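PDB 5GMX: carboxylesterase from Uncultured bacterium, which hydrolyses carboxylic esters as a family VIII carboxylesterase with a beta-lactamase-type fold and also shows hydrolytic activity toward oxyimino cephalosporins. Local coordinates for residues A133-W138 against R256-A261; T156-H161 against E305-K310; Y201-P206 against G265-G270; E301-E306 against R322-N327. One frame throughout, in Å; residues are numbered along the deposited sequence.

Contact 1 (A133-W138 against R256-A261); sequences ADLYDW and RAWRAA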
loop_
_atom_site.group_PDB
_atom_site.type_symbol
_atom_site.label_atom_id
_atom_site.label_comp_id
_atom_site.label_asym_id
_atom_site.label_seq_id
_atom_site.Cartn_x
_atom_site.Cartn_y
_atom_site.Cartn_z
ATOM N N ALA A 133 -0.397 -1.931 21.353
ATOM C CA ALA A 133 -1.195 -0.827 21.869
ATOM C C ALA A 133 -0.504 0.495 21.576
ATOM O O ALA A 133 -1.162 1.500 21.312
ATOM C CB ALA A 133 -1.434 -0.985 23.368
ATOM N N ASP A 134 0.827 0.485 21.618
ATOM C CA ASP A 134 1.610 1.671 21.301
ATOM C C ASP A 134 1.386 2.061 19.848
ATOM O O ASP A 134 1.260 3.239 19.519
ATOM C CB ASP A 134 3.096 1.425 21.555
ATOM C CG ASP A 134 3.387 1.099 23.001
ATOM O OD1 ASP A 134 2.775 1.738 23.884
ATOM O OD2 ASP A 134 4.227 0.204 23.249
ATOM N N LEU A 135 1.315 1.054 18.986
ATOM C CA LEU A 135 1.025 1.278 17.577
ATOM C C LEU A 135 -0.332 1.945 17.397
ATOM O O LEU A 135 -0.509 2.779 16.501
ATOM C CB LEU A 135 1.056 -0.045 16.810
ATOM C CG LEU A 135 2.022 -0.169 15.641
ATOM C CD1 LEU A 135 3.419 0.238 16.071
ATOM C CD2 LEU A 135 2.008 -1.598 15.119
ATOM N N TYR A 136 -1.284 1.596 18.259
ATOM C CA TYR A 136 -2.642 2.116 18.084
ATOM C C TYR A 136 -2.801 3.556 18.593
ATOM O O TYR A 136 -3.774 4.228 18.262
ATOM C CB TYR A 136 -3.659 1.193 18.761
ATOM C CG TYR A 136 -3.542 -0.248 18.314
ATOM C CD1 TYR A 136 -2.960 -0.571 17.092
ATOM C CD2 TYR A 136 -4.000 -1.286 19.113
ATOM C CE1 TYR A 136 -2.845 -1.878 16.680
ATOM C CE2 TYR A 136 -3.892 -2.599 18.705
ATOM C CZ TYR A 136 -3.310 -2.889 17.488
ATOM O OH TYR A 136 -3.186 -4.191 17.070
ATOM N N ASP A 137 -1.841 4.039 19.374
ATOM C CA ASP A 137 -1.900 5.413 19.872
ATOM C C ASP A 137 -1.155 6.345 18.919
ATOM O O ASP A 137 0.063 6.522 19.028
ATOM C CB ASP A 137 -1.315 5.502 21.282
ATOM C CG ASP A 137 -1.567 6.857 21.952
ATOM O OD1 ASP A 137 -1.724 7.885 21.251
ATOM O OD2 ASP A 137 -1.614 6.891 23.202
ATOM N N TRP A 138 -1.903 6.958 18.006
ATOM C CA TRP A 138 -1.331 7.716 16.892
ATOM C C TRP A 138 -0.393 8.854 17.308
ATOM O O TRP A 138 0.772 8.918 16.879
ATOM C CB TRP A 138 -2.454 8.288 16.025
ATOM C CG TRP A 138 -1.944 9.002 14.816
ATOM C CD1 TRP A 138 -1.554 10.308 14.735
ATOM C CD2 TRP A 138 -1.751 8.443 13.512
ATOM N NE1 TRP A 138 -1.136 10.598 13.459
ATOM C CE2 TRP A 138 -1.244 9.468 12.689
ATOM C CE3 TRP A 138 -1.966 7.176 12.957
ATOM C CZ2 TRP A 138 -0.953 9.269 11.337
ATOM C CZ3 TRP A 138 -1.675 6.978 11.613
ATOM C CH2 TRP A 138 -1.176 8.019 10.820
ATOM N N ARG A 256 -9.119 -7.926 16.024
ATOM C CA ARG A 256 -10.018 -6.812 15.735
ATOM C C ARG A 256 -9.390 -5.464 16.068
ATOM O O ARG A 256 -9.599 -4.496 15.344
ATOM C CB ARG A 256 -11.351 -6.981 16.488
ATOM C CG ARG A 256 -12.241 -5.733 16.525
ATOM C CD ARG A 256 -12.724 -5.277 15.136
ATOM N NE ARG A 256 -13.282 -3.923 15.188
ATOM C CZ ARG A 256 -13.432 -3.121 14.133
ATOM N NH1 ARG A 256 -13.063 -3.521 12.921
ATOM N NH2 ARG A 256 -13.931 -1.903 14.295
ATOM N N ALA A 257 -8.623 -5.397 17.154
ATOM C CA ALA A 257 -8.011 -4.132 17.563
ATOM C C ALA A 257 -7.050 -3.628 16.488
ATOM O O ALA A 257 -6.961 -2.428 16.228
ATOM C CB ALA A 257 -7.289 -4.284 18.904
ATOM N N TRP A 258 -6.350 -4.557 15.853
ATOM C CA TRP A 258 -5.453 -4.218 14.752
ATOM C C TRP A 258 -6.247 -3.613 13.590
ATOM O O TRP A 258 -5.945 -2.513 13.124
ATOM C CB TRP A 258 -4.679 -5.467 14.314
ATOM C CG TRP A 258 -3.931 -5.361 13.009
ATOM C CD1 TRP A 258 -4.382 -5.743 11.777
ATOM C CD2 TRP A 258 -2.587 -4.889 12.816
ATOM N NE1 TRP A 258 -3.411 -5.521 10.827
ATOM C CE2 TRP A 258 -2.299 -5.000 11.439
ATOM C CE3 TRP A 258 -1.604 -4.373 13.670
ATOM C CZ2 TRP A 258 -1.076 -4.612 10.897
ATOM C CZ3 TRP A 258 -0.386 -3.989 13.130
ATOM C CH2 TRP A 258 -0.132 -4.116 11.756
ATOM N N ARG A 259 -7.293 -4.307 13.159
ATOM C CA ARG A 259 -8.119 -3.826 12.055
ATOM C C ARG A 259 -8.807 -2.487 12.360
ATOM O O ARG A 259 -9.007 -1.673 11.465
ATOM C CB ARG A 259 -9.169 -4.878 11.694
ATOM C CG ARG A 259 -8.558 -6.197 11.275
ATOM C CD ARG A 259 -9.588 -7.137 10.675
ATOM N NE ARG A 259 -10.635 -7.494 11.620
ATOM C CZ ARG A 259 -10.573 -8.541 12.431
ATOM N NH1 ARG A 259 -9.505 -9.327 12.413
ATOM N NH2 ARG A 259 -11.570 -8.797 13.268
ATOM N N ALA A 260 -9.159 -2.260 13.618
ATOM C CA ALA A 260 -9.892 -1.056 14.000
ATOM C C ALA A 260 -8.984 0.171 14.018
ATOM O O ALA A 260 -9.445 1.297 13.824
ATOM C CB ALA A 260 -10.561 -1.242 15.374
ATOM N N ALA A 261 -7.696 -0.053 14.254
ATOM C CA ALA A 261 -6.731 1.034 14.396
ATOM C C ALA A 261 -6.342 1.639 13.057
ATOM O O ALA A 261 -6.764 1.173 12.012
ATOM C CB ALA A 261 -5.481 0.531 15.121
#
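Tyr-136 and Trp-258 cross at roughly a right angle, and this crossing organises the meeting of helix 132-136 with helix 256-260. The tyrosine has CG anti to its carbonyl carbon (chi1 -54°), which carries the ring across to the second helix. There OH comes within 3.2 Å of Trp-258 CA and lies in the plane of the indole, at its edge, so the two aromatic groups do not stack. No hydrogen bond links the segments: Tyr-136 OH is 3.4 Å from Trp-258 N, but the angle is poor. Along the tyrosine ring, CD1 meets Ala-261 CB at 3.4 Å, while CE2 rests 3.8 Å from Ala-257 CB. Ala-257 O sits over one ring face, offset toward the rim. Small alanine side chains thus receive the phenol, and Ala-261, the first residue past the helix, meets the ring obliquely.

Leu-135 runs alongside Trp-258, both pointing the same way, and Leu-135 CD2 lies 3.9 Å from Trp-258 CZ3 at the indole edge. Trp-258, with CG anti to the backbone N (chi1 168°), uses its NE1 for a hydrogen bond to Asn-68 OD1 outside the contact, and its side chain lies about 7 Å from the bound phenylmethanesulfonic acid. This helix-helix packing, with the phenol tip at the indole edge, lies in the helical part of the beta-lactamase-type fold, beside the ligand pocket.

Contact 2 (T156-H161 against E305-K310); sequences TANGYH and EECFRK. With PMS (phenylmethanesulfonic acid), chain C.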
loop_
_atom_site.group_PDB
_atom_site.type_symbol
_atom_site.label_atom_id
_atom_site.label_comp_id
_atom_site.label_asym_id
_atom_site.label_seq_id
_atom_site.Cartn_x
_atom_site.Cartn_y
_atom_site.Cartn_z
ATOM N N THR A 156 21.256 10.076 2.675
ATOM C CA THR A 156 22.470 9.388 2.220
ATOM C C THR A 156 22.267 7.891 2.030
ATOM O O THR A 156 23.168 7.193 1.575
ATOM C CB THR A 156 23.646 9.586 3.209
ATOM O OG1 THR A 156 23.315 8.967 4.458
ATOM C CG2 THR A 156 23.903 11.060 3.450
ATOM N N ALA A 157 21.086 7.406 2.396
ATOM C CA ALA A 157 20.737 5.994 2.262
ATOM C C ALA A 157 19.230 5.857 2.353
ATOM O O ALA A 157 18.557 6.793 2.766
ATOM C CB ALA A 157 21.407 5.158 3.330
ATOM N N ASN A 158 18.710 4.701 1.956
ATOM C CA ASN A 158 17.308 4.385 2.184
ATOM C C ASN A 158 17.200 3.121 3.020
ATOM O O ASN A 158 17.978 2.181 2.849
ATOM C CB ASN A 158 16.538 4.244 0.863
ATOM C CG ASN A 158 17.335 3.525 -0.213
ATOM O OD1 ASN A 158 18.177 4.129 -0.879
ATOM N ND2 ASN A 158 17.055 2.239 -0.406
ATOM N N GLY A 159 16.278 3.142 3.972
ATOM C CA GLY A 159 16.017 2.003 4.827
ATOM C C GLY A 159 14.514 1.922 5.015
ATOM O O GLY A 159 13.918 2.771 5.667
ATOM N N TYR A 160 13.910 0.890 4.441
ATOM C CA TYR A 160 12.460 0.697 4.470
ATOM C C TYR A 160 11.838 0.939 5.847
ATOM O O TYR A 160 12.147 0.245 6.810
ATOM C CB TYR A 160 12.144 -0.718 3.996
ATOM C CG TYR A 160 10.689 -1.038 3.738
ATOM C CD1 TYR A 160 9.907 -0.229 2.929
ATOM C CD2 TYR A 160 10.119 -2.190 4.257
ATOM C CE1 TYR A 160 8.584 -0.546 2.669
ATOM C CE2 TYR A 160 8.798 -2.520 3.999
ATOM C CZ TYR A 160 8.041 -1.699 3.202
ATOM O OH TYR A 160 6.736 -2.034 2.952
ATOM N N HIS A 161 10.983 1.953 5.932
ATOM C CA HIS A 161 10.257 2.258 7.159
ATOM C C HIS A 161 9.067 1.298 7.245
ATOM O O HIS A 161 7.914 1.671 7.020
ATOM C CB HIS A 161 9.833 3.740 7.172
ATOM C CG HIS A 161 10.990 4.686 7.306
ATOM N ND1 HIS A 161 12.165 4.528 6.604
ATOM C CD2 HIS A 161 11.157 5.794 8.070
ATOM C CE1 HIS A 161 13.010 5.493 6.933
ATOM N NE2 HIS A 161 12.424 6.271 7.820
ATOM N N GLU A 305 11.517 9.500 -9.356
ATOM C CA GLU A 305 12.487 8.655 -8.672
ATOM C C GLU A 305 13.317 9.495 -7.707
ATOM O O GLU A 305 13.872 10.527 -8.084
ATOM C CB GLU A 305 13.403 7.948 -9.663
ATOM C CG GLU A 305 14.374 6.993 -8.988
ATOM C CD GLU A 305 15.356 6.391 -9.973
ATOM O OE1 GLU A 305 14.910 5.837 -11.005
ATOM O OE2 GLU A 305 16.571 6.465 -9.701
ATOM N N GLU A 306 13.366 9.060 -6.454
ATOM C CA GLU A 306 14.103 9.771 -5.423
ATOM C C GLU A 306 15.435 9.094 -5.187
ATOM O O GLU A 306 16.442 9.765 -4.983
ATOM C CB GLU A 306 13.294 9.844 -4.129
ATOM C CG GLU A 306 12.241 10.944 -4.140
ATOM C CD GLU A 306 12.870 12.329 -4.153
ATOM O OE1 GLU A 306 13.874 12.524 -3.430
ATOM O OE2 GLU A 306 12.378 13.215 -4.886
ATOM N N CYS A 307 15.445 7.765 -5.220
ATOM C CA CYS A 307 16.726 7.074 -5.090
ATOM C C CYS A 307 16.654 5.663 -5.643
ATOM O O CYS A 307 15.571 5.130 -5.848
ATOM C CB CYS A 307 17.200 7.070 -3.622
ATOM S SG CYS A 307 16.027 6.452 -2.337
ATOM N N PHE A 308 17.814 5.079 -5.921
ATOM C CA PHE A 308 17.886 3.712 -6.424
ATOM C C PHE A 308 19.128 3.055 -5.835
ATOM O O PHE A 308 20.197 3.100 -6.427
ATOM C CB PHE A 308 17.905 3.693 -7.957
ATOM C CG PHE A 308 17.629 2.339 -8.561
ATOM C CD1 PHE A 308 17.391 1.228 -7.761
ATOM C CD2 PHE A 308 17.586 2.181 -9.935
ATOM C CE1 PHE A 308 17.143 -0.021 -8.325
ATOM C CE2 PHE A 308 17.330 0.943 -10.506
ATOM C CZ PHE A 308 17.106 -0.158 -9.698
ATOM N N ARG A 309 18.971 2.438 -4.667
ATOM C CA ARG A 309 20.121 1.969 -3.883
ATOM C C ARG A 309 19.801 0.691 -3.140
ATOM O O ARG A 309 18.639 0.398 -2.900
ATOM C CB ARG A 309 20.566 3.007 -2.841
ATOM C CG ARG A 309 21.288 4.228 -3.364
ATOM C CD ARG A 309 21.943 4.989 -2.206
ATOM N NE ARG A 309 20.954 5.660 -1.377
ATOM C CZ ARG A 309 20.733 6.973 -1.384
ATOM N NH1 ARG A 309 21.453 7.763 -2.166
ATOM N NH2 ARG A 309 19.792 7.494 -0.607
ATOM N N LYS A 310 20.833 -0.042 -2.736
ATOM C CA LYS A 310 20.632 -1.191 -1.863
ATOM C C LYS A 310 20.000 -0.705 -0.571
ATOM O O LYS A 310 20.502 0.221 0.074
ATOM C CB LYS A 310 21.947 -1.928 -1.582
ATOM C CG LYS A 310 21.771 -3.175 -0.714
ATOM C CD LYS A 310 22.889 -4.187 -0.906
ATOM C CE LYS A 310 24.177 -3.710 -0.252
ATOM N NZ LYS A 310 23.988 -3.427 1.201
HETATM C C PMS C . 4.770 -4.627 6.137
HETATM S S PMS C . 4.867 -4.860 4.376
HETATM C C1 PMS C . 5.714 -5.542 6.896
HETATM C C2 PMS C . 5.276 -6.780 7.349
HETATM C C3 PMS C . 6.138 -7.615 8.046
HETATM C C4 PMS C . 7.441 -7.214 8.299
HETATM C C5 PMS C . 7.882 -5.978 7.850
HETATM C C6 PMS C . 7.019 -5.145 7.155
HETATM O O2S PMS C . 6.228 -5.291 3.877
HETATM O O1S PMS C . 4.018 -6.028 3.933
HETATM O O HOH W 1 20.794 2.841 1.027
#
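The Arg-309 guanidinium has Thr-156 O over the centre of one face, 3.8 Å above its plane, and Cys-307 CB offset toward the rim of the opposite face. Ala-157 N lies on the Thr-156 side, 3.3 Å from Arg-309 NH2; both are donors, so this is packing without a bond. The Asn-158 amide is turned only 21° from the guanidinium plane. At the edge of the Tyr-160 ring, near its plane, ligand O2S lies 3.4 Å from Tyr-160 OH, at best a weak bond. The contact joins a loop to strand 307-310 of a two-stranded antiparallel hairpin, where Glu-306 and Cys-307 both face Trp-320 in a classic beta bulge.

Asn-158 holds CG in the crowded position between its backbone N and carbonyl carbon (chi1 40°), which directs the amide at the strand. OD1 takes a weak, bent hydrogen bond from Arg-309 NE (3.2 Å, 134°), with the arginine chain bent at chi3. ND2 reaches Arg-309 O through a nearly straight but long and weak bond (3.5 Å), its stronger partner being Asp-311 OD2 beyond the strand. A water accepts from Asn-158 N and lies within hydrogen-bonding distance of Lys-310 O (2.8 Å).

Tyr-160 of the ligand pocket hydrogen-bonds Lys-74 NZ through OH, probably as the second hydroxyl of an SxxK site. His-161 ND1 donates to Gly-159 O at 2.7 Å, nearly along the carbonyl axis.

Contact 3 (Y201-P206 against G265-G270); sequences YYIGLP and GANGQG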
loop_
_atom_site.group_PDB
_atom_site.type_symbol
_atom_site.label_atom_id
_atom_site.label_comp_id
_atom_site.label_asym_id
_atom_site.label_seq_id
_atom_site.Cartn_x
_atom_site.Cartn_y
_atom_site.Cartn_z
ATOM N N TYR A 201 -11.848 -0.527 0.311
ATOM C CA TYR A 201 -10.544 -0.334 0.956
ATOM C C TYR A 201 -10.641 0.627 2.138
ATOM O O TYR A 201 -11.053 1.781 1.989
ATOM C CB TYR A 201 -9.491 0.177 -0.038
ATOM C CG TYR A 201 -8.085 -0.167 0.404
ATOM C CD1 TYR A 201 -7.429 0.585 1.369
ATOM C CD2 TYR A 201 -7.428 -1.255 -0.122
ATOM C CE1 TYR A 201 -6.147 0.256 1.793
ATOM C CE2 TYR A 201 -6.146 -1.592 0.294
ATOM C CZ TYR A 201 -5.509 -0.836 1.244
ATOM O OH TYR A 201 -4.227 -1.192 1.639
ATOM N N TYR A 202 -10.221 0.148 3.304
ATOM C CA TYR A 202 -10.301 0.911 4.543
ATOM C C TYR A 202 -8.946 0.995 5.254
ATOM O O TYR A 202 -8.196 0.025 5.297
ATOM C CB TYR A 202 -11.306 0.277 5.514
ATOM C CG TYR A 202 -12.721 0.132 5.000
ATOM C CD1 TYR A 202 -13.073 -0.913 4.153
ATOM C CD2 TYR A 202 -13.719 1.022 5.392
ATOM C CE1 TYR A 202 -14.377 -1.046 3.687
ATOM C CE2 TYR A 202 -15.021 0.885 4.940
ATOM C CZ TYR A 202 -15.342 -0.146 4.088
ATOM O OH TYR A 202 -16.642 -0.292 3.637
ATOM N N ILE A 203 -8.655 2.156 5.822
ATOM C CA ILE A 203 -7.575 2.281 6.786
ATOM C C ILE A 203 -8.227 2.678 8.094
ATOM O O ILE A 203 -8.636 3.827 8.268
ATOM C CB ILE A 203 -6.516 3.304 6.353
ATOM C CG1 ILE A 203 -5.947 2.924 4.980
ATOM C CG2 ILE A 203 -5.395 3.380 7.396
ATOM C CD1 ILE A 203 -5.106 4.010 4.341
ATOM N N GLY A 204 -8.355 1.711 8.998
ATOM C CA GLY A 204 -9.225 1.864 10.150
ATOM C C GLY A 204 -10.590 1.336 9.747
ATOM O O GLY A 204 -11.371 2.043 9.111
ATOM N N LEU A 205 -10.862 0.076 10.067
ATOM C CA LEU A 205 -12.103 -0.556 9.627
ATOM C C LEU A 205 -13.242 -0.342 10.631
ATOM O O LEU A 205 -13.136 -0.759 11.787
ATOM C CB LEU A 205 -11.878 -2.052 9.399
ATOM C CG LEU A 205 -13.058 -2.791 8.770
ATOM C CD1 LEU A 205 -13.216 -2.381 7.309
ATOM C CD2 LEU A 205 -12.882 -4.282 8.909
ATOM N N PRO A 206 -14.336 0.308 10.195
ATOM C CA PRO A 206 -15.520 0.491 11.056
ATOM C C PRO A 206 -16.088 -0.849 11.532
ATOM O O PRO A 206 -16.098 -1.799 10.753
ATOM C CB PRO A 206 -16.525 1.209 10.139
ATOM C CG PRO A 206 -15.686 1.839 9.057
ATOM C CD PRO A 206 -14.529 0.889 8.853
ATOM N N GLY A 265 1.009 1.803 7.424
ATOM C CA GLY A 265 2.090 1.067 6.802
ATOM C C GLY A 265 1.729 -0.394 6.552
ATOM O O GLY A 265 2.415 -1.081 5.799
ATOM N N ALA A 266 0.659 -0.885 7.179
ATOM C CA ALA A 266 0.451 -2.332 7.211
ATOM C C ALA A 266 -0.971 -2.853 7.453
ATOM O O ALA A 266 -1.186 -4.056 7.345
ATOM C CB ALA A 266 1.374 -2.936 8.270
ATOM N N ASN A 267 -1.940 -2.009 7.787
ATOM C CA ASN A 267 -3.207 -2.600 8.211
ATOM C C ASN A 267 -4.416 -2.270 7.342
ATOM O O ASN A 267 -5.558 -2.367 7.791
ATOM C CB ASN A 267 -3.492 -2.235 9.674
ATOM C CG ASN A 267 -4.239 -0.931 9.836
ATOM O OD1 ASN A 267 -4.048 0.029 9.079
ATOM N ND2 ASN A 267 -5.111 -0.893 10.843
ATOM N N GLY A 268 -4.172 -1.922 6.088
ATOM C CA GLY A 268 -5.268 -1.660 5.181
ATOM C C GLY A 268 -6.127 -2.898 5.018
ATOM O O GLY A 268 -5.602 -3.987 4.820
ATOM N N GLN A 269 -7.443 -2.737 5.151
ATOM C CA GLN A 269 -8.378 -3.819 4.885
ATOM C C GLN A 269 -9.017 -3.561 3.529
ATOM O O GLN A 269 -9.704 -2.555 3.343
ATOM C CB GLN A 269 -9.464 -3.918 5.971
ATOM C CG GLN A 269 -8.951 -3.930 7.399
ATOM C CD GLN A 269 -8.143 -5.173 7.697
ATOM O OE1 GLN A 269 -8.621 -6.292 7.507
ATOM N NE2 GLN A 269 -6.891 -4.985 8.127
ATOM N N GLY A 270 -8.815 -4.473 2.585
ATOM C CA GLY A 270 -9.292 -4.235 1.242
ATOM C C GLY A 270 -9.388 -5.492 0.413
ATOM O O GLY A 270 -9.260 -6.607 0.922
HETATM O O HOH W 2 -7.719 -1.104 8.954
#
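Backbone hydrogen bonds define the pairing. Tyr-202 N donates to Gln-269 O at 2.8 Å and Gln-269 N to Tyr-202 O at 2.9 Å, both in the carbonyl planes, an antiparallel hydrogen-bonded pair. CA-H...O contacts flank it: Tyr-201 CA lies 3.4 Å from Gln-269 O, and Gly-268 CA is equally near Tyr-202 O.

In the packing, the Tyr-201 ring lies against Gly-268 and Gly-270, where a CB would clash with it: CD2 is 3.8 Å from Gly-270 CA and OH 3.7 Å from Gly-268 CA. Tyr-201 OH is hydrogen-bonded to Thr-69 OG1 and Thr-73 OG1. On the face carrying Tyr-202 and Gln-269, loop residue Leu-205 sets CB against Gln-269 CG.

Among polar side chains, Gln-269 bends at chi2 so NE2 donates to Asn-267 O (3.0 Å) from above the carbonyl plane. A water bridges Gly-204 N and Asn-267 O, while Asn-267 ND2 reaches Trp-258 O. With strand 67-68 beyond 269-270, this forms the small three-stranded antiparallel sheet of this beta-lactamase-type fold.

Contact 4 (E301-E306 against R322-N327); sequences EMTREE and RGFILN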
loop_
_atom_site.group_PDB
_atom_site.type_symbol
_atom_site.label_atom_id
_atom_site.label_comp_id
_atom_site.label_asym_id
_atom_site.label_seq_id
_atom_site.Cartn_x
_atom_site.Cartn_y
_atom_site.Cartn_z
ATOM N N GLU A 301 4.567 14.070 -10.247
ATOM C CA GLU A 301 5.369 14.565 -9.132
ATOM C C GLU A 301 5.521 13.530 -8.010
ATOM O O GLU A 301 6.600 13.414 -7.440
ATOM C CB GLU A 301 4.781 15.870 -8.572
ATOM C CG GLU A 301 4.957 17.084 -9.478
ATOM C CD GLU A 301 6.429 17.462 -9.668
ATOM O OE1 GLU A 301 7.246 17.199 -8.755
ATOM O OE2 GLU A 301 6.775 18.011 -10.737
HETATM N N MSE A 302 4.464 12.776 -7.696
HETATM C CA MSE A 302 4.582 11.779 -6.621
HETATM C C MSE A 302 5.352 10.524 -7.055
HETATM O O MSE A 302 5.778 9.734 -6.208
HETATM C CB MSE A 302 3.194 11.392 -6.068
HETATM C CG MSE A 302 2.540 10.124 -6.635
HETATM SE SE MSE A 302 0.572 10.124 -6.294
HETATM C CE MSE A 302 0.408 11.989 -6.620
ATOM N N THR A 303 5.576 10.355 -8.358
ATOM C CA THR A 303 6.312 9.184 -8.830
ATOM C C THR A 303 7.728 9.477 -9.342
ATOM O O THR A 303 8.370 8.596 -9.910
ATOM C CB THR A 303 5.536 8.452 -9.934
ATOM O OG1 THR A 303 5.242 9.356 -11.003
ATOM C CG2 THR A 303 4.236 7.890 -9.373
ATOM N N ARG A 304 8.224 10.693 -9.121
ATOM C CA ARG A 304 9.616 11.006 -9.430
ATOM C C ARG A 304 10.543 10.078 -8.664
ATOM O O ARG A 304 10.381 9.884 -7.457
ATOM C CB ARG A 304 9.971 12.447 -9.068
ATOM C CG ARG A 304 9.453 13.505 -10.015
ATOM C CD ARG A 304 10.073 14.864 -9.681
ATOM N NE ARG A 304 9.458 15.932 -10.463
ATOM C CZ ARG A 304 9.896 16.347 -11.650
ATOM N NH1 ARG A 304 10.962 15.784 -12.213
ATOM N NH2 ARG A 304 9.257 17.325 -12.279
ATOM N N GLU A 305 11.517 9.500 -9.356
ATOM C CA GLU A 305 12.487 8.655 -8.672
ATOM C C GLU A 305 13.317 9.495 -7.707
ATOM O O GLU A 305 13.872 10.527 -8.084
ATOM C CB GLU A 305 13.403 7.948 -9.663
ATOM C CG GLU A 305 14.374 6.993 -8.988
ATOM C CD GLU A 305 15.356 6.391 -9.973
ATOM O OE1 GLU A 305 14.910 5.837 -11.005
ATOM O OE2 GLU A 305 16.571 6.465 -9.701
ATOM N N GLU A 306 13.366 9.060 -6.454
ATOM C CA GLU A 306 14.103 9.771 -5.423
ATOM C C GLU A 306 15.435 9.094 -5.187
ATOM O O GLU A 306 16.442 9.765 -4.983
ATOM C CB GLU A 306 13.294 9.844 -4.129
ATOM C CG GLU A 306 12.241 10.944 -4.140
ATOM C CD GLU A 306 12.870 12.329 -4.153
ATOM O OE1 GLU A 306 13.874 12.524 -3.430
ATOM O OE2 GLU A 306 12.378 13.215 -4.886
ATOM N N ARG A 322 8.366 9.037 -4.383
ATOM C CA ARG A 322 7.784 9.636 -3.188
ATOM C C ARG A 322 6.682 8.748 -2.613
ATOM O O ARG A 322 5.515 9.132 -2.572
ATOM C CB ARG A 322 7.243 11.033 -3.482
ATOM C CG ARG A 322 8.326 12.096 -3.661
ATOM C CD ARG A 322 8.718 12.286 -5.109
ATOM N NE ARG A 322 9.769 13.288 -5.210
ATOM C CZ ARG A 322 9.577 14.538 -5.602
ATOM N NH1 ARG A 322 8.367 14.938 -5.972
ATOM N NH2 ARG A 322 10.600 15.383 -5.647
ATOM N N GLY A 323 7.063 7.549 -2.190
ATOM C CA GLY A 323 6.142 6.647 -1.528
ATOM C C GLY A 323 5.877 5.353 -2.268
ATOM O O GLY A 323 5.469 4.366 -1.663
ATOM N N PHE A 324 6.083 5.356 -3.581
ATOM C CA PHE A 324 5.798 4.172 -4.391
ATOM C C PHE A 324 7.060 3.448 -4.813
ATOM O O PHE A 324 8.084 4.070 -5.060
ATOM C CB PHE A 324 5.005 4.551 -5.643
ATOM C CG PHE A 324 3.647 5.117 -5.358
ATOM C CD1 PHE A 324 2.551 4.276 -5.213
ATOM C CD2 PHE A 324 3.466 6.488 -5.241
ATOM C CE1 PHE A 324 1.288 4.790 -4.969
ATOM C CE2 PHE A 324 2.209 7.016 -4.989
ATOM C CZ PHE A 324 1.117 6.163 -4.854
ATOM N N ILE A 325 6.965 2.128 -4.899
ATOM C CA ILE A 325 7.988 1.326 -5.545
ATOM C C ILE A 325 7.928 1.550 -7.051
ATOM O O ILE A 325 6.869 1.411 -7.662
ATOM C CB ILE A 325 7.797 -0.175 -5.261
ATOM C CG1 ILE A 325 7.920 -0.465 -3.761
ATOM C CG2 ILE A 325 8.797 -1.002 -6.061
ATOM C CD1 ILE A 325 7.580 -1.910 -3.405
ATOM N N LEU A 326 9.052 1.915 -7.643
ATOM C CA LEU A 326 9.130 2.032 -9.092
ATOM C C LEU A 326 9.607 0.706 -9.666
ATOM O O LEU A 326 10.342 -0.039 -9.013
ATOM C CB LEU A 326 10.054 3.177 -9.511
ATOM C CG LEU A 326 9.613 4.589 -9.108
ATOM C CD1 LEU A 326 10.582 5.647 -9.648
ATOM C CD2 LEU A 326 8.207 4.878 -9.578
ATOM N N ASN A 327 9.158 0.412 -10.879
ATOM C CA ASN A 327 9.373 -0.881 -11.498
ATOM C C ASN A 327 10.849 -1.219 -11.651
ATOM O O ASN A 327 11.684 -0.360 -11.937
ATOM C CB ASN A 327 8.669 -0.928 -12.855
ATOM C CG ASN A 327 8.356 -2.340 -13.301
ATOM O OD1 ASN A 327 8.626 -3.305 -12.585
ATOM N ND2 ASN A 327 7.750 -2.466 -14.468
#
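Arg-322 can be followed outward from CB, 3.4 Å from Met-302 O, which also takes a weak bond from Arg-322 N. CG approaches Glu-306 CG, and the chi2 bend (93°) brings CD to 3.3 Å from Glu-301 O. NE donates to Glu-306 OE2 at 2.6 Å and NH2 to the same oxygen at 2.9 Å, a side-on salt bridge in the guanidinium plane. NH1 bonds Glu-301 O (2.8 Å) from above the carbonyl plane; with the bonds to Glu-306, this limits guanidinium rotation. A long salt bridge (3.8 Å) joins Glu-301 OE1 to Arg-322 NH1. Arg-304 CB rests over one guanidinium face, while its NE and NH2 grip the Glu-301 carboxylate, which probably eases repulsion between the two arginines.

Beside this network, selenomethionine Met-302 sets CG 3.5 Å from Phe-324 CE2, with SE oblique in a Met-aromatic contact. Leu-326 CD1 meets Glu-305 CB at 3.6 Å. A four-residue salt-bridge network ties the end of helix 296-302 to the approach to edge strand 325-326 of the main antiparallel sheet.

Overall arrangement
Contacts 1 and 3 adjoin, centres 11 Å apart, through probable hydrogen bonds of Arg-256 NH2 to Leu-205 O and Asn-267 ND2 to Ala-261 O, both 2.9 Å. Contacts 2 and 4, also 11 Å apart between centres, share Glu-305 and Glu-306 on the path from helix 296-302 to strand 307-310. Centres of the two pairs are 22 to 28 Å apart, though contacts 2 and 3 approach to about 5 Å between nearest atoms. Tyr-160 of contact 2 belongs to the ligand pocket, and the Asn-267 side chain of contact 3 lies about 9 Å from the ligand, against about 13 Å for Phe-324 of contact 4. Gly-265 O of contact 3 accepts from Lys-74 NZ, another pocket residue.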